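Local coordinates for protein putative acetyltransferase Ta0821 (Thermoplasma acidophilum DSM 1728, PDB 3C26) that is a putative GNAT-family acetyltransferase that probably transfers an acyl group, perhaps acetyl from acetyl-CoA, to an acceptor, at residues D46-V49 and D50-I53; Q107-I110 and Q111-G115. All coordinates share one frame; numbering follows the deposited sequence.

Contact 1: residues D46-V49 and D50-I53; sequences DDYV and DKVI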
# COMPACT_ATOMS: atom_id res chain seq x y z
N ASP A 46 -0.81 14.46 3.42
CA ASP A 46 0.07 15.01 4.47
C ASP A 46 0.80 16.23 3.99
O ASP A 46 0.98 17.18 4.74
CB ASP A 46 1.09 13.97 5.02
CG ASP A 46 0.49 13.06 6.10
OD1 ASP A 46 0.54 13.44 7.29
OD2 ASP A 46 -0.09 12.00 5.78
N ASP A 47 1.21 16.19 2.73
CA ASP A 47 1.95 17.29 2.15
C ASP A 47 1.02 18.47 1.93
O ASP A 47 1.45 19.63 1.97
CB ASP A 47 2.54 16.91 0.78
CG ASP A 47 3.54 15.75 0.86
OD1 ASP A 47 4.54 15.82 1.58
OD2 ASP A 47 3.27 14.76 0.21
N TYR A 48 -0.23 18.17 1.60
CA TYR A 48 -1.26 19.20 1.43
C TYR A 48 -1.43 19.92 2.75
O TYR A 48 -1.31 21.12 2.84
CB TYR A 48 -2.63 18.62 1.01
CG TYR A 48 -3.73 19.70 1.06
CD1 TYR A 48 -3.76 20.74 0.13
CD2 TYR A 48 -4.72 19.69 2.03
CE1 TYR A 48 -4.73 21.73 0.17
CE2 TYR A 48 -5.70 20.65 2.07
CZ TYR A 48 -5.70 21.68 1.15
OH TYR A 48 -6.70 22.63 1.21
N VAL A 49 -1.79 19.18 3.78
CA VAL A 49 -2.06 19.78 5.09
C VAL A 49 -0.79 20.54 5.59
O VAL A 49 -0.88 21.61 6.21
CB VAL A 49 -2.55 18.70 6.11
CG1 VAL A 49 -2.70 19.35 7.54
CG2 VAL A 49 -3.90 18.01 5.68
N ASP A 50 0.39 20.02 5.28
CA ASP A 50 1.61 20.67 5.75
C ASP A 50 1.65 22.07 5.12
O ASP A 50 2.10 23.03 5.71
CB ASP A 50 2.88 19.98 5.28
CG ASP A 50 3.25 18.77 6.07
OD1 ASP A 50 2.68 18.50 7.16
OD2 ASP A 50 4.20 18.14 5.59
N LYS A 51 1.14 22.14 3.90
CA LYS A 51 1.24 23.37 3.13
C LYS A 51 0.27 24.44 3.60
O LYS A 51 0.58 25.62 3.58
CB LYS A 51 1.04 23.05 1.64
CG LYS A 51 0.88 24.25 0.71
CD LYS A 51 0.62 23.78 -0.77
CE LYS A 51 -0.82 23.30 -1.01
NZ LYS A 51 -0.98 22.78 -2.41
N VAL A 52 -0.92 24.04 4.04
CA VAL A 52 -2.00 25.01 4.34
C VAL A 52 -2.36 25.21 5.83
O VAL A 52 -3.11 26.10 6.20
CB VAL A 52 -3.30 24.61 3.59
CG1 VAL A 52 -3.12 24.74 2.11
CG2 VAL A 52 -3.72 23.22 3.95
N ILE A 53 -1.81 24.38 6.70
CA ILE A 53 -2.22 24.37 8.11
C ILE A 53 -1.96 25.70 8.81
O ILE A 53 -2.73 26.08 9.68
CB ILE A 53 -1.58 23.18 8.91
CG1 ILE A 53 -2.28 23.03 10.30
CG2 ILE A 53 -0.07 23.36 9.01
CD1 ILE A 53 -2.10 21.66 11.03
O HOH W 1 5.36 18.13 3.11
O HOH W 2 4.32 15.23 4.48

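Contact 2: residues Q107-I110 and Q111-G115; sequences QETI and QFLRG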
# COMPACT_ATOMS: atom_id res chain seq x y z
N GLN A 107 -14.81 13.75 19.34
CA GLN A 107 -16.02 13.87 20.20
C GLN A 107 -16.32 15.34 20.57
O GLN A 107 -17.47 15.76 20.58
CB GLN A 107 -15.91 13.02 21.45
CG GLN A 107 -15.78 11.55 21.17
CD GLN A 107 -15.56 10.73 22.42
OE1 GLN A 107 -14.56 10.90 23.13
NE2 GLN A 107 -16.46 9.82 22.68
N GLU A 108 -15.28 16.11 20.87
CA GLU A 108 -15.49 17.52 21.17
C GLU A 108 -16.00 18.20 19.94
O GLU A 108 -16.88 19.06 20.01
CB GLU A 108 -14.21 18.21 21.61
CG GLU A 108 -13.68 17.68 22.86
CD GLU A 108 -14.41 18.21 24.07
OE1 GLU A 108 -15.23 19.16 23.94
OE2 GLU A 108 -14.13 17.70 25.17
N THR A 109 -15.40 17.86 18.81
CA THR A 109 -15.84 18.43 17.52
C THR A 109 -17.33 18.10 17.19
O THR A 109 -18.10 18.97 16.77
CB THR A 109 -14.90 18.00 16.36
OG1 THR A 109 -13.58 18.49 16.62
CG2 THR A 109 -15.36 18.55 14.98
N ILE A 110 -17.76 16.86 17.42
CA ILE A 110 -19.15 16.49 17.07
C ILE A 110 -20.12 17.31 17.90
O ILE A 110 -21.13 17.81 17.41
CB ILE A 110 -19.42 14.97 17.23
CG1 ILE A 110 -18.62 14.23 16.13
CG2 ILE A 110 -20.94 14.65 17.14
CD1 ILE A 110 -18.31 12.80 16.45
N GLN A 111 -19.75 17.49 19.16
CA GLN A 111 -20.58 18.23 20.12
C GLN A 111 -20.63 19.70 19.75
O GLN A 111 -21.69 20.31 19.70
CB GLN A 111 -20.09 18.04 21.55
CG GLN A 111 -20.76 19.02 22.51
CD GLN A 111 -21.14 18.41 23.85
OE1 GLN A 111 -20.83 17.25 24.14
NE2 GLN A 111 -21.85 19.18 24.67
N PHE A 112 -19.45 20.24 19.48
CA PHE A 112 -19.27 21.62 19.05
C PHE A 112 -20.04 22.00 17.78
O PHE A 112 -20.44 23.16 17.62
CB PHE A 112 -17.78 21.87 18.80
CG PHE A 112 -17.44 23.27 18.35
CD1 PHE A 112 -17.52 24.32 19.23
CD2 PHE A 112 -16.96 23.52 17.07
CE1 PHE A 112 -17.18 25.61 18.85
CE2 PHE A 112 -16.65 24.79 16.68
CZ PHE A 112 -16.76 25.84 17.57
N LEU A 113 -20.28 21.04 16.89
CA LEU A 113 -20.93 21.31 15.58
C LEU A 113 -22.41 20.92 15.57
O LEU A 113 -23.12 21.21 14.63
CB LEU A 113 -20.18 20.66 14.42
CG LEU A 113 -18.80 21.23 14.12
CD1 LEU A 113 -18.19 20.46 12.99
CD2 LEU A 113 -18.87 22.70 13.82
N ARG A 114 -22.86 20.34 16.67
CA ARG A 114 -24.26 19.93 16.81
C ARG A 114 -25.11 21.19 16.71
O ARG A 114 -24.95 22.13 17.47
CB ARG A 114 -24.51 19.24 18.18
CG ARG A 114 -25.90 18.48 18.28
CD ARG A 114 -26.13 17.74 19.64
NE ARG A 114 -24.86 17.21 20.21
CZ ARG A 114 -24.33 16.03 19.89
NH1 ARG A 114 -24.94 15.26 19.02
NH2 ARG A 114 -23.18 15.61 20.43
N GLY A 115 -26.00 21.21 15.72
CA GLY A 115 -26.95 22.31 15.54
C GLY A 115 -26.48 23.37 14.56
O GLY A 115 -27.25 24.26 14.18

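Contact 1: residues D46-V49 and D50-I53
Val52 sets its CG2 methyl over one face of the Tyr48 ring, one helical turn further on: CG2 lies 3.9 Å from the ring centroid and 21° off the ring normal, which makes this a CH-pi contact. The tyrosine reaches this place because its CG is anti to the backbone N (chi1 171°), which slants the ring outward and toward the C-terminal end of the helix, beside Val52. CE of Lys51 approaches the same ring obliquely, 4.1 Å from Tyr48 CD1. Replacing the tyrosine by an alanine would probably cost Val52 CG2 its CH-pi partner and Trp179 the ring it stacks on, opening a gap between them.

The carbonyls are paired as in an alpha helix. Asp46 O accepts from Asp50 N at 3.0 Å, and Val49 O from Ile53 N, also at 3.0 Å. Tyr48 O takes Val52 N at 3.2 Å, nearly in line with its C=O bond, plus a weak second bond from Lys51 N; the weak bond from Lys51 N to Asp47 O makes that donor bifurcated, and Val52 N is likewise shared, through a weak bond to Val49 O. Two waters bridge Asp47 OD1 and Asp50 OD2, the nearer 2.7 Å from Asp50 OD2. They probably ease the repulsion between two carboxylates whose facing oxygens, Asp47 OD1 and Asp50 OD2, are 4.6 Å apart.

Other polar ends find partners beyond these turns of helix 45-58, which lies in the GNAT-family region. Asp50 OD1 forms a salt bridge with Arg91 of strand 85-92, Asp46 OD1 is hydrogen-bonded to Ser24 OG, and Lys51 NZ is salt-bridged to Asp209 of strand 204-211. Asp46 also touches Tyr36 and Ala40 of helix 31-40.

Contact 2: residues Q107-I110 and Q111-G115
Gln107 O accepts the backbone N-H of Gln111 at 3.2 Å, an i to i+4 bond near the C-terminal end of helix 101-113, the helix of a beta-alpha-beta unit with strands 85-92 and 119-125 in the GNAT fold. At Glu108 the next bond is shorter and straight: Phe112 N lies 2.9 Å from Glu108 O, with an N-H...O angle of 162°.

Thr109 packs against strands 70-79 and 85-92. While its OG1 is hydrogen-bonded to Ile105 O one turn back, its CG2, anti to the backbone N, lies alongside the Leu113 side chain and meets CD1 of Leu113 at 4.0 Å; both residues pack on Leu87 of strand 85-92 and Met77 of strand 70-79. Thr109 O receives a weak bond from Leu113 N (N-H...O angle 131°).

Leu113 N is shared: it also makes a weak bond to Ile110 O at 3.4 Å, and this carbonyl is hydrogen-bonded by Tyr266 OH as well. Arg114, bent at chi3 (-33°), folds its guanidinium back so that Ile110 O lies over one face, off toward the rim, and Arg114 NH2 ends 4.1 Å from Ile110 CG2.

From the N terminus, contact 1 comes first, as about two turns within helix 45-58, and it closes before contact 2 opens near the end of helix 101-113. The two are in series, neither nested nor crossed, and each spans successive residues of a single helix, so neither closes a long loop. Their centres are 24 Å apart and their nearest atoms about 13 Å, without touching. Strand 85-92 is common to both surroundings: it meets contact 1 through Arg91 and contact 2 through Val85 and Leu87. Beyond it, contact 1 reaches strand 204-211, later in the chain, whereas contact 2 is bordered by strand 119-125 and the C-terminal Tyr266.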